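PDB 4YWO: mercuric reductase from Metallosphaera sedula, which probably reduces mercuric ion to elemental mercury at the expense of NADPH, as a homodimeric FAD-containing enzyme of the pyridine nucleotide-disulfide oxidoreductase family. Local coordinates for residues 106-110 with 111-115; 241-244 with 245-249; 273-277 with 278-282; 354-358 with 359-363; 425-428 with 429-433. One frame throughout, in Å; residues are numbered along the deposited sequence.

Interaction 1: residues 106-110 with 111-115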
loop_
_atom_site.group_PDB
_atom_site.type_symbol
_atom_site.label_atom_id
_atom_site.label_comp_id
_atom_site.label_asym_id
_atom_site.label_seq_id
_atom_site.Cartn_x
_atom_site.Cartn_y
_atom_site.Cartn_z
ATOM N N ASP A 106 -6.859 -1.894 28.665
ATOM C CA ASP A 106 -5.623 -1.548 29.362
ATOM C C ASP A 106 -5.455 -0.028 29.454
ATOM O O ASP A 106 -4.753 0.468 30.323
ATOM C CB ASP A 106 -4.383 -2.135 28.669
ATOM C CG ASP A 106 -4.194 -3.663 28.933
ATOM O OD1 ASP A 106 -4.861 -4.295 29.777
ATOM O OD2 ASP A 106 -3.359 -4.226 28.203
ATOM N N LEU A 107 -6.043 0.708 28.514
ATOM C CA LEU A 107 -5.942 2.174 28.539
ATOM C C LEU A 107 -6.722 2.831 29.692
ATOM O O LEU A 107 -6.405 3.975 30.067
ATOM C CB LEU A 107 -6.357 2.770 27.220
ATOM C CG LEU A 107 -5.531 2.319 26.024
ATOM C CD1 LEU A 107 -5.776 3.317 24.889
ATOM C CD2 LEU A 107 -4.085 2.176 26.410
ATOM N N LEU A 108 -7.732 2.147 30.188
ATOM C CA LEU A 108 -8.516 2.606 31.289
ATOM C C LEU A 108 -7.707 2.532 32.553
ATOM O O LEU A 108 -8.011 3.294 33.457
ATOM C CB LEU A 108 -9.798 1.811 31.467
ATOM C CG LEU A 108 -10.723 1.989 30.256
ATOM C CD1 LEU A 108 -11.881 1.014 30.335
ATOM C CD2 LEU A 108 -11.267 3.411 30.108
ATOM N N SER A 109 -6.684 1.664 32.607
ATOM C CA SER A 109 -5.694 1.685 33.734
ATOM C C SER A 109 -4.613 2.715 33.547
ATOM O O SER A 109 -4.210 3.320 34.489
ATOM C CB SER A 109 -4.956 0.356 33.901
ATOM O OG SER A 109 -5.846 -0.706 33.939
ATOM N N TYR A 110 -4.130 2.884 32.333
ATOM C CA TYR A 110 -3.077 3.807 32.043
ATOM C C TYR A 110 -3.493 5.286 32.119
ATOM O O TYR A 110 -2.775 6.114 32.613
ATOM C CB TYR A 110 -2.458 3.495 30.675
ATOM C CG TYR A 110 -1.337 4.424 30.455
ATOM C CD1 TYR A 110 -0.210 4.367 31.291
ATOM C CD2 TYR A 110 -1.411 5.422 29.503
ATOM C CE1 TYR A 110 0.800 5.278 31.150
ATOM C CE2 TYR A 110 -0.391 6.329 29.344
ATOM C CZ TYR A 110 0.705 6.243 30.181
ATOM O OH TYR A 110 1.702 7.134 30.032
ATOM N N TYR A 111 -4.666 5.626 31.611
ATOM C CA TYR A 111 -5.070 7.014 31.589
ATOM C C TYR A 111 -5.928 7.261 32.817
ATOM O O TYR A 111 -6.350 6.354 33.506
ATOM C CB TYR A 111 -5.837 7.326 30.310
ATOM C CG TYR A 111 -5.003 7.402 29.113
ATOM C CD1 TYR A 111 -4.254 8.546 28.839
ATOM C CD2 TYR A 111 -4.883 6.332 28.271
ATOM C CE1 TYR A 111 -3.489 8.639 27.759
ATOM C CE2 TYR A 111 -4.087 6.413 27.151
ATOM C CZ TYR A 111 -3.379 7.544 26.924
ATOM O OH TYR A 111 -2.595 7.696 25.871
ATOM N N ASP A 112 -6.181 8.540 33.115
ATOM C CA ASP A 112 -6.905 8.906 34.319
ATOM C C ASP A 112 -8.430 9.220 33.877
ATOM O O ASP A 112 -8.643 10.055 33.061
ATOM C CB ASP A 112 -6.246 10.196 34.852
ATOM C CG ASP A 112 -6.695 10.570 36.220
ATOM O OD1 ASP A 112 -7.076 9.687 37.020
ATOM O OD2 ASP A 112 -6.659 11.790 36.515
ATOM N N VAL A 113 -9.369 8.595 34.506
ATOM C CA VAL A 113 -10.785 8.623 34.032
ATOM C C VAL A 113 -11.706 8.107 35.090
ATOM O O VAL A 113 -11.375 7.199 35.817
ATOM C CB VAL A 113 -10.907 7.768 32.740
ATOM C CG1 VAL A 113 -10.429 6.347 32.944
ATOM C CG2 VAL A 113 -12.380 7.650 32.266
ATOM N N GLU A 114 -12.877 8.699 35.248
ATOM C CA GLU A 114 -13.871 8.128 36.062
ATOM C C GLU A 114 -14.828 7.421 35.134
ATOM O O GLU A 114 -15.571 8.083 34.410
ATOM C CB GLU A 114 -14.601 9.253 36.809
ATOM C CG GLU A 114 -15.866 8.865 37.535
ATOM C CD GLU A 114 -16.390 10.048 38.343
ATOM O OE1 GLU A 114 -15.691 11.073 38.418
ATOM O OE2 GLU A 114 -17.495 9.973 38.886
ATOM N N LEU A 115 -14.780 6.110 35.138
ATOM C CA LEU A 115 -15.605 5.324 34.268
ATOM C C LEU A 115 -16.958 4.999 34.942
ATOM O O LEU A 115 -17.022 4.472 36.035
ATOM C CB LEU A 115 -14.898 4.050 33.934
ATOM C CG LEU A 115 -15.591 3.065 33.060
ATOM C CD1 LEU A 115 -15.718 3.597 31.661
ATOM C CD2 LEU A 115 -14.817 1.764 33.081
#
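Tyr110 and Tyr111 meet as a T-shaped pair at the C-terminal end of helix 87-110, where the chain leaves the helix for strand 114-117, an outermost strand of the parallel sheet in the FAD-binding Rossmann-type domain. The edge of the Tyr110 ring is directed at the face of Tyr111: CD2 of Tyr110 sits over the middle of that ring, 3.7 Å from Tyr111 CE2, with the planes at 78°. Different first torsions place the two consecutive rings. Tyr110 carries CG anti to its own N (chi1 -177°), whereas in Tyr111 CG is anti to the carbonyl carbon (chi1 -74°), which lays its ring back alongside Leu107, the two side chains pointing the same way. Tyr111, the first residue to leave helical geometry, still donates from N to Leu107 O at 2.9 Å, and the same carbonyl oxygen lies in plane at the edge of the Tyr111 ring. On the helix, Leu108 divides its two methyls between residues of the outgoing chain: CD2 approaches Val113 CG1, and the side chains of Leu108 and Leu115 cross at about a right angle. All three rest on Leu43 of strand 42-45. Leu108 CD1 comes within 4.1 Å of Leu115 CD2.

Interaction 2: residues 241-244 with 245-249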
loop_
_atom_site.group_PDB
_atom_site.type_symbol
_atom_site.label_atom_id
_atom_site.label_comp_id
_atom_site.label_asym_id
_atom_site.label_seq_id
_atom_site.Cartn_x
_atom_site.Cartn_y
_atom_site.Cartn_z
ATOM N N VAL A 241 -41.688 -10.469 3.800
ATOM C CA VAL A 241 -41.007 -11.690 4.132
ATOM C C VAL A 241 -41.934 -12.697 4.819
ATOM O O VAL A 241 -42.716 -12.335 5.702
ATOM C CB VAL A 241 -39.794 -11.379 5.085
ATOM C CG1 VAL A 241 -39.020 -12.618 5.390
ATOM C CG2 VAL A 241 -38.886 -10.340 4.435
ATOM N N ARG A 242 -41.778 -13.929 4.437
ATOM C CA ARG A 242 -42.528 -15.035 5.075
ATOM C C ARG A 242 -41.665 -16.243 5.282
ATOM O O ARG A 242 -40.543 -16.319 4.758
ATOM C CB ARG A 242 -43.855 -15.337 4.330
ATOM C CG ARG A 242 -43.833 -15.604 2.863
ATOM C CD ARG A 242 -45.275 -15.823 2.331
ATOM N NE ARG A 242 -45.275 -16.171 0.892
ATOM C CZ ARG A 242 -45.074 -17.397 0.375
ATOM N NH1 ARG A 242 -44.926 -18.487 1.148
ATOM N NH2 ARG A 242 -45.036 -17.542 -0.950
ATOM N N LYS A 243 -42.124 -17.176 6.110
ATOM C CA LYS A 243 -41.394 -18.371 6.389
ATOM C C LYS A 243 -42.002 -19.553 5.637
ATOM O O LYS A 243 -43.210 -19.824 5.796
ATOM C CB LYS A 243 -41.447 -18.635 7.904
ATOM C CG LYS A 243 -40.678 -19.838 8.430
ATOM C CD LYS A 243 -39.174 -19.773 8.140
ATOM C CE LYS A 243 -38.447 -20.979 8.718
ATOM N NZ LYS A 243 -36.976 -20.793 8.591
ATOM N N GLY A 244 -41.172 -20.236 4.836
ATOM C CA GLY A 244 -41.503 -21.527 4.164
ATOM C C GLY A 244 -40.582 -22.570 4.728
ATOM O O GLY A 244 -40.344 -22.613 5.938
ATOM N N ALA A 245 -40.018 -23.406 3.867
ATOM C CA ALA A 245 -38.956 -24.305 4.300
ATOM C C ALA A 245 -37.809 -23.468 4.902
ATOM O O ALA A 245 -37.400 -23.651 6.070
ATOM C CB ALA A 245 -38.489 -25.139 3.126
ATOM N N GLY A 246 -37.360 -22.495 4.128
ATOM C CA GLY A 246 -36.545 -21.426 4.702
ATOM C C GLY A 246 -37.247 -20.111 4.637
ATOM O O GLY A 246 -38.479 -20.028 4.581
ATOM N N LYS A 247 -36.469 -19.040 4.623
ATOM C CA LYS A 247 -37.026 -17.725 4.673
ATOM C C LYS A 247 -37.242 -17.257 3.299
ATOM O O LYS A 247 -36.369 -17.437 2.403
ATOM C CB LYS A 247 -36.138 -16.753 5.477
ATOM C CG LYS A 247 -35.784 -17.218 6.853
ATOM C CD LYS A 247 -35.171 -16.178 7.754
ATOM C CE LYS A 247 -34.811 -16.801 9.064
ATOM N NZ LYS A 247 -34.357 -15.827 9.983
ATOM N N ILE A 248 -38.424 -16.657 3.064
ATOM C CA ILE A 248 -38.816 -16.189 1.741
ATOM C C ILE A 248 -38.913 -14.673 1.677
ATOM O O ILE A 248 -39.715 -14.059 2.414
ATOM C CB ILE A 248 -40.161 -16.814 1.229
ATOM C CG1 ILE A 248 -40.074 -18.355 1.280
ATOM C CG2 ILE A 248 -40.390 -16.376 -0.189
ATOM C CD1 ILE A 248 -41.419 -19.056 1.151
ATOM N N VAL A 249 -38.059 -14.051 0.856
ATOM C CA VAL A 249 -38.146 -12.654 0.589
ATOM C C VAL A 249 -38.930 -12.447 -0.730
ATOM O O VAL A 249 -38.532 -12.900 -1.791
ATOM C CB VAL A 249 -36.729 -11.962 0.545
ATOM C CG1 VAL A 249 -36.907 -10.468 0.314
ATOM C CG2 VAL A 249 -35.979 -12.323 1.818
#
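Arg242 and Ile248 face each other as a hydrogen-bonded pair of an antiparallel beta hairpin formed by strands 238-243 and 247-251. Their backbones are mutually satisfied: Arg242 N donates to Ile248 O at 2.9 Å, and Ile248 N returns a bond to Arg242 O at 2.7 Å. At the tip, Gly244 N gives its hydrogen to Gly246 O, again 2.7 Å away, which closes the short turn through Ala245. The Gly246 amide is taken by the Glu257 carboxylate on the next strand, 254-258. Ile248 O also receives a CA-H contact from Val241, with Val241 CA and Ile248 O 3.2 Å apart.

Two charged side chains, Arg242 and Lys247, have their partners beyond these residues. Arg242 forms a salt bridge through NH2 to Glu255, its chain extended from CG to NE, and runs at a slant to Ile248 on the way, with NH1 3.6 Å from Ile248 CD1. On the other face lie Val241, Lys243, Lys247 and Val249. Here Lys247 NZ is bound by Glu260, with weak bonds to the carbonyl oxygens of Val159 and Gly160, while Lys243 NZ, of like charge, lies 5.8 Å from Lys247 NZ. A bend at chi2 (60°) folds the Lys243 chain back over the turn, where CD lies 3.6 Å from Gly246 O.

Interaction 3: residues 273-277 with 278-282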
loop_
_atom_site.group_PDB
_atom_site.type_symbol
_atom_site.label_atom_id
_atom_site.label_comp_id
_atom_site.label_asym_id
_atom_site.label_seq_id
_atom_site.Cartn_x
_atom_site.Cartn_y
_atom_site.Cartn_z
ATOM N N LEU A 273 -31.429 10.112 23.490
ATOM C CA LEU A 273 -30.577 10.593 24.565
ATOM C C LEU A 273 -31.168 11.741 25.340
ATOM O O LEU A 273 -30.461 12.436 26.089
ATOM C CB LEU A 273 -29.207 11.155 23.975
ATOM C CG LEU A 273 -28.402 10.197 23.116
ATOM C CD1 LEU A 273 -27.196 10.869 22.512
ATOM C CD2 LEU A 273 -27.962 8.984 23.951
ATOM N N GLY A 274 -32.475 12.011 25.135
ATOM C CA GLY A 274 -33.004 13.221 25.757
ATOM C C GLY A 274 -32.468 14.544 25.268
ATOM O O GLY A 274 -32.353 15.492 26.003
ATOM N N LEU A 275 -32.075 14.597 23.994
ATOM C CA LEU A 275 -31.403 15.741 23.441
ATOM C C LEU A 275 -32.165 17.052 23.573
ATOM O O LEU A 275 -31.539 18.085 23.774
ATOM C CB LEU A 275 -31.026 15.474 21.960
ATOM C CG LEU A 275 -30.055 14.342 21.756
ATOM C CD1 LEU A 275 -29.845 14.108 20.267
ATOM C CD2 LEU A 275 -28.735 14.573 22.419
ATOM N N GLU A 276 -33.489 16.968 23.484
ATOM C CA GLU A 276 -34.332 18.133 23.620
ATOM C C GLU A 276 -34.166 18.780 25.028
ATOM O O GLU A 276 -34.350 19.966 25.185
ATOM C CB GLU A 276 -35.801 17.760 23.285
ATOM C CG GLU A 276 -36.438 16.831 24.325
ATOM C CD GLU A 276 -36.161 15.340 24.158
ATOM O OE1 GLU A 276 -35.310 14.897 23.319
ATOM O OE2 GLU A 276 -36.822 14.515 24.865
ATOM N N ASN A 277 -33.769 18.022 26.057
ATOM C CA ASN A 277 -33.521 18.586 27.338
ATOM C C ASN A 277 -32.284 19.424 27.461
ATOM O O ASN A 277 -32.044 20.163 28.451
ATOM C CB ASN A 277 -33.522 17.464 28.433
ATOM C CG ASN A 277 -34.819 16.667 28.553
ATOM O OD1 ASN A 277 -34.824 15.437 28.761
ATOM N ND2 ASN A 277 -35.947 17.352 28.335
ATOM N N ALA A 278 -31.381 19.225 26.459
ATOM C CA ALA A 278 -30.082 19.861 26.499
ATOM C C ALA A 278 -29.978 20.940 25.385
ATOM O O ALA A 278 -28.893 21.510 25.241
ATOM C CB ALA A 278 -28.998 18.812 26.308
ATOM N N GLY A 279 -31.001 21.126 24.570
ATOM C CA GLY A 279 -30.993 22.096 23.501
ATOM C C GLY A 279 -30.195 21.618 22.259
ATOM O O GLY A 279 -29.658 22.410 21.539
ATOM N N VAL A 280 -30.080 20.303 22.105
ATOM C CA VAL A 280 -29.335 19.725 20.960
ATOM C C VAL A 280 -30.365 19.265 19.953
ATOM O O VAL A 280 -31.389 18.691 20.314
ATOM C CB VAL A 280 -28.473 18.561 21.461
ATOM C CG1 VAL A 280 -27.815 17.819 20.284
ATOM C CG2 VAL A 280 -27.430 19.038 22.441
ATOM N N ARG A 281 -30.093 19.524 18.682
ATOM C CA ARG A 281 -30.980 19.211 17.586
ATOM C C ARG A 281 -30.428 18.133 16.651
ATOM O O ARG A 281 -29.236 17.777 16.745
ATOM C CB ARG A 281 -31.226 20.479 16.756
ATOM C CG ARG A 281 -31.910 21.599 17.590
ATOM C CD ARG A 281 -31.862 22.976 16.948
ATOM N NE ARG A 281 -32.210 22.888 15.543
ATOM C CZ ARG A 281 -31.628 23.580 14.549
ATOM N NH1 ARG A 281 -30.627 24.447 14.788
ATOM N NH2 ARG A 281 -32.032 23.374 13.289
ATOM N N LEU A 282 -31.274 17.626 15.790
ATOM C CA LEU A 282 -30.893 16.610 14.826
ATOM C C LEU A 282 -30.743 17.220 13.452
ATOM O O LEU A 282 -31.334 18.261 13.181
ATOM C CB LEU A 282 -31.912 15.519 14.745
ATOM C CG LEU A 282 -32.160 14.734 16.017
ATOM C CD1 LEU A 282 -33.150 13.625 15.818
ATOM C CD2 LEU A 282 -30.852 14.156 16.614
#
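The carbonyl of Leu275 organises the backbone, its oxygen accepting from Ala278 N at 2.9 Å and from Val280 N at 3.1 Å as the chain makes a single helix-like turn at 275-277 and then swings out through Gly279. The two donors arrive from opposite faces of the carbonyl plane, Ala278 N standing 58° out of it and Val280 N 42°, so neither lies on a lone pair. Asn277 N to Gly274 O, at 2.9 Å, adds one more bond to the turn. Both glycines, Gly274 and Gly279, have positive phi, at the points where the chain enters and leaves it.

Leu275 is also the centre of the apolar packing. With CG anti to the carbonyl carbon (chi1 -63°), its branch lies beside the outgoing chain and its two methyls part company: CD2 lies 4.0 Å from Val280 CG1, the two side chains meeting at a slant, while CD1 reaches Leu282 CD2 at 3.8 Å, roughly at right angles. This turn belongs to the loop between strands 267-269 and 301-303, the latter an outermost strand of the parallel FAD-domain sheet. Leu275 packs on Ile142 of the adjacent strand 139-142, Ala278 and Val280 both lean on Ile301, and Leu273, just ahead of the turn, touches the bound FAD. Ala278 O accepts a hydrogen bond from Asn298 ND2, and Val280 CB sits 4.0 Å from Leu275 CB.

Interaction 4: residues 354-358 with 359-363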
loop_
_atom_site.group_PDB
_atom_site.type_symbol
_atom_site.label_atom_id
_atom_site.label_comp_id
_atom_site.label_asym_id
_atom_site.label_seq_id
_atom_site.Cartn_x
_atom_site.Cartn_y
_atom_site.Cartn_z
ATOM N N VAL A 354 -11.063 8.615 -1.870
ATOM C CA VAL A 354 -10.828 9.775 -0.980
ATOM C C VAL A 354 -11.156 11.035 -1.776
ATOM O O VAL A 354 -10.864 11.094 -2.971
ATOM C CB VAL A 354 -9.377 9.779 -0.429
ATOM C CG1 VAL A 354 -8.309 9.761 -1.491
ATOM C CG2 VAL A 354 -9.147 10.890 0.604
ATOM N N GLY A 355 -11.784 12.022 -1.148
ATOM C CA GLY A 355 -12.016 13.317 -1.815
ATOM C C GLY A 355 -13.310 13.191 -2.699
ATOM O O GLY A 355 -14.213 12.351 -2.546
ATOM N N LEU A 356 -13.353 14.124 -3.643
ATOM C CA LEU A 356 -14.556 14.321 -4.439
ATOM C C LEU A 356 -14.645 13.327 -5.600
ATOM O O LEU A 356 -13.625 12.979 -6.254
ATOM C CB LEU A 356 -14.466 15.718 -5.027
ATOM C CG LEU A 356 -14.374 16.873 -4.045
ATOM C CD1 LEU A 356 -14.380 18.174 -4.859
ATOM C CD2 LEU A 356 -15.544 16.852 -3.141
ATOM N N THR A 357 -15.867 12.986 -5.936
ATOM C CA THR A 357 -16.084 12.310 -7.208
ATOM C C THR A 357 -15.954 13.357 -8.329
ATOM O O THR A 357 -15.989 14.541 -8.096
ATOM C CB THR A 357 -17.484 11.654 -7.317
ATOM O OG1 THR A 357 -18.489 12.714 -7.257
ATOM C CG2 THR A 357 -17.718 10.603 -6.266
ATOM N N GLU A 358 -15.769 12.899 -9.577
ATOM C CA GLU A 358 -15.745 13.816 -10.703
ATOM C C GLU A 358 -17.051 14.665 -10.797
ATOM O O GLU A 358 -16.977 15.884 -10.986
ATOM C CB GLU A 358 -15.496 13.046 -11.998
ATOM C CG GLU A 358 -15.414 14.014 -13.168
ATOM C CD GLU A 358 -15.097 13.378 -14.486
ATOM O OE1 GLU A 358 -14.952 12.157 -14.555
ATOM O OE2 GLU A 358 -14.902 14.181 -15.419
ATOM N N ALA A 359 -18.177 14.036 -10.631
ATOM C CA ALA A 359 -19.483 14.754 -10.675
ATOM C C ALA A 359 -19.560 15.766 -9.572
ATOM O O ALA A 359 -19.977 16.896 -9.798
ATOM C CB ALA A 359 -20.625 13.805 -10.542
ATOM N N GLU A 360 -19.098 15.420 -8.346
ATOM C CA GLU A 360 -19.088 16.405 -7.270
ATOM C C GLU A 360 -18.205 17.566 -7.576
ATOM O O GLU A 360 -18.536 18.693 -7.251
ATOM C CB GLU A 360 -18.647 15.777 -5.929
ATOM C CG GLU A 360 -19.679 14.871 -5.392
ATOM C CD GLU A 360 -19.178 13.901 -4.343
ATOM O OE1 GLU A 360 -17.954 13.834 -4.060
ATOM O OE2 GLU A 360 -20.042 13.261 -3.701
ATOM N N ALA A 361 -17.022 17.366 -8.170
ATOM C CA ALA A 361 -16.115 18.434 -8.480
ATOM C C ALA A 361 -16.753 19.323 -9.590
ATOM O O ALA A 361 -16.639 20.557 -9.549
ATOM C CB ALA A 361 -14.791 17.894 -8.930
ATOM N N ARG A 362 -17.347 18.684 -10.575
ATOM C CA ARG A 362 -17.929 19.460 -11.717
ATOM C C ARG A 362 -19.116 20.260 -11.260
ATOM O O ARG A 362 -19.472 21.215 -11.955
ATOM C CB ARG A 362 -18.288 18.523 -12.867
ATOM C CG ARG A 362 -17.033 18.047 -13.579
ATOM C CD ARG A 362 -17.384 17.339 -14.898
ATOM N NE ARG A 362 -16.194 16.729 -15.483
ATOM C CZ ARG A 362 -15.172 17.364 -16.035
ATOM N NH1 ARG A 362 -15.152 18.660 -16.179
ATOM N NH2 ARG A 362 -14.161 16.662 -16.464
ATOM N N ALA A 363 -19.737 19.915 -10.158
ATOM C CA ALA A 363 -20.841 20.703 -9.608
ATOM C C ALA A 363 -20.407 21.964 -8.887
ATOM O O ALA A 363 -21.248 22.771 -8.524
ATOM C CB ALA A 363 -21.721 19.881 -8.729
HETATM O O HOH W 1 -16.812 12.085 -2.426
#
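A capping box between Thr357 and Glu360 starts helix 358-362 in the dimerisation domain, shortly after strand 350-355. Thr357, the N-cap residue, accepts from Glu360 N through OG1 at 3.0 Å; the return bond runs from Thr357 N to Glu360 OE1, 2.9 Å long and nearly straight at 170°, meeting the carboxylate from above its plane. A chi1 of 63° sets OG1 between the backbone N and carbonyl carbon of Thr357, facing the first turn. Glu360 OE1 has a second partner, a water that donates to it at 2.7 Å and also to Gly355 O, tying the cap back to the end of the strand. Across the first turn of the helix, Glu358 and Arg362 run side by side in a salt bridge in which a single oxygen takes both nitrogens: OE2 of Glu358 lies 2.8 Å from Arg362 NH2 and 2.9 Å from its NE. This oxygen lies in the guanidinium plane, although the carboxylate is turned 51° against it. Leu356 CD1 approaches Ala361 CB at 4.1 Å. The helix lies against the antiparallel sheet, Ala361 on Val368 and Val394 and Glu358 on Ala370 and Val394, of strands 368-374 and 390-396.

Interaction 5: residues 425-428 with 429-433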
loop_
_atom_site.group_PDB
_atom_site.type_symbol
_atom_site.label_atom_id
_atom_site.label_comp_id
_atom_site.label_asym_id
_atom_site.label_seq_id
_atom_site.Cartn_x
_atom_site.Cartn_y
_atom_site.Cartn_z
ATOM N N ALA A 425 -1.502 18.806 -3.717
ATOM C CA ALA A 425 -0.555 18.399 -4.676
ATOM C C ALA A 425 -1.135 18.538 -6.110
ATOM O O ALA A 425 -2.334 18.318 -6.306
ATOM C CB ALA A 425 -0.080 16.967 -4.523
ATOM N N THR A 426 -0.264 18.882 -7.038
ATOM C CA THR A 426 -0.687 18.920 -8.414
ATOM C C THR A 426 -0.298 17.582 -9.024
ATOM O O THR A 426 0.577 16.783 -8.543
ATOM C CB THR A 426 0.007 20.081 -9.143
ATOM O OG1 THR A 426 1.411 19.810 -9.185
ATOM C CG2 THR A 426 -0.233 21.374 -8.428
ATOM N N VAL A 427 -0.748 17.343 -10.267
ATOM C CA VAL A 427 -0.225 16.218 -11.001
ATOM C C VAL A 427 1.302 16.272 -11.206
ATOM O O VAL A 427 1.973 15.276 -11.102
ATOM C CB VAL A 427 -0.983 15.863 -12.327
ATOM C CG1 VAL A 427 -2.489 15.727 -12.103
ATOM C CG2 VAL A 427 -0.626 16.847 -13.364
ATOM N N HIS A 428 1.886 17.464 -11.409
ATOM C CA HIS A 428 3.369 17.493 -11.549
ATOM C C HIS A 428 4.040 17.104 -10.330
ATOM O O HIS A 428 5.081 16.525 -10.405
ATOM C CB HIS A 428 3.799 18.923 -11.928
ATOM C CG HIS A 428 3.370 19.285 -13.319
ATOM N ND1 HIS A 428 2.222 20.011 -13.582
ATOM C CD2 HIS A 428 3.877 18.933 -14.526
ATOM C CE1 HIS A 428 2.069 20.135 -14.891
ATOM N NE2 HIS A 428 3.069 19.502 -15.482
ATOM N N ASP A 429 3.458 17.378 -9.180
ATOM C CA ASP A 429 4.036 16.956 -7.878
ATOM C C ASP A 429 4.118 15.433 -7.818
ATOM O O ASP A 429 5.120 14.876 -7.391
ATOM C CB ASP A 429 3.254 17.420 -6.648
ATOM C CG ASP A 429 3.281 18.969 -6.427
ATOM O OD1 ASP A 429 4.379 19.533 -6.708
ATOM O OD2 ASP A 429 2.286 19.511 -5.867
ATOM N N LEU A 430 3.107 14.779 -8.273
ATOM C CA LEU A 430 3.166 13.321 -8.318
ATOM C C LEU A 430 4.141 12.815 -9.348
ATOM O O LEU A 430 4.874 11.853 -9.130
ATOM C CB LEU A 430 1.790 12.741 -8.542
ATOM C CG LEU A 430 0.933 12.421 -7.361
ATOM C CD1 LEU A 430 1.588 11.357 -6.478
ATOM C CD2 LEU A 430 0.710 13.651 -6.509
ATOM N N ILE A 431 4.125 13.395 -10.547
ATOM C CA ILE A 431 5.090 13.030 -11.548
ATOM C C ILE A 431 6.539 13.138 -11.088
ATOM O O ILE A 431 7.378 12.262 -11.420
ATOM C CB ILE A 431 4.802 13.822 -12.842
ATOM C CG1 ILE A 431 3.415 13.395 -13.312
ATOM C CG2 ILE A 431 5.853 13.523 -13.914
ATOM C CD1 ILE A 431 2.846 14.283 -14.375
ATOM N N ASP A 432 6.795 14.191 -10.284
ATOM C CA ASP A 432 8.145 14.452 -9.760
ATOM C C ASP A 432 8.586 13.541 -8.609
ATOM O O ASP A 432 9.749 13.561 -8.203
ATOM C CB ASP A 432 8.246 15.896 -9.308
ATOM C CG ASP A 432 8.333 16.874 -10.460
ATOM O OD1 ASP A 432 8.579 16.435 -11.608
ATOM O OD2 ASP A 432 8.169 18.114 -10.158
ATOM N N THR A 433 7.683 12.750 -8.076
ATOM C CA THR A 433 7.950 11.826 -6.948
ATOM C C THR A 433 8.218 10.449 -7.514
ATOM O O THR A 433 7.305 9.853 -8.120
ATOM C CB THR A 433 6.752 11.717 -6.052
ATOM O OG1 THR A 433 6.454 13.037 -5.535
ATOM C CG2 THR A 433 7.060 10.845 -4.833
#
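Reciprocal hydrogen bonds join Thr426 and Asp429. Thr426 N donates to Asp429 OD2 at 2.9 Å, approaching from above the carboxylate plane (39° out of it), and Asp429 N donates back to Thr426 OG1 over a longer 3.2 Å. The hydroxyl oxygen can receive it because chi1 of 65° turns it in toward the first helical turn, while Asp429 has CG anti to its carbonyl carbon, which brings the carboxylate back over the N-cap. Asp429 OD2 also lies 3.3 Å from Ala425 CA.

Backbone bonds then carry the helix forward: Leu430 N to Thr426 O, Ile431 N to Val427 O and Asp432 N to His428 O, the middle one almost straight at 174°. At the far end the Thr433 hydroxyl donates to Asp429 O at 2.9 Å, and Thr433 N is bonded to Leu430 O.

The pairing of Thr426 with Asp429 is a capping box, and it opens the short helix 427-431 of the dimerisation domain, between helices 414-422 and 442-449.

Apolar contacts lie on the side facing helix 442-449, where Val427, Leu430 and Ile431 all pack on Ala448 and Val427 CG2 is 4.4 Å from Ile431 CD1. Separately, Ala425 CB meets Leu430 CD2 at 3.9 Å.

Ionic and packing contacts extend to the second subunit. Asp432 makes a salt bridge to Arg319 of that subunit, whose Phe423 packs on Ala425 and Asp429. Asp432 CG lies 3.3 Å from His428 O, the oxygen that accepts from Asp432 N.

Along the chain the five contacts follow strictly in series, none nested in or crossing another, and each closes a turn within a continuous run of residues. Interaction 1 turns helix 87-110 into strand 114-117 at one border of the parallel FAD-domain sheet. Interaction 2 closes the first hairpin of the three-stranded antiparallel sheet, its centre about 48 Å from that of interaction 1. Interaction 3 lies back in the FAD domain, in the loop leading to strand 301-303 at the other border of the parallel sheet. Interactions 4 and 5, centres about 20 Å apart, begin helices of the dimerisation domain, and interaction 5 also touches the second subunit.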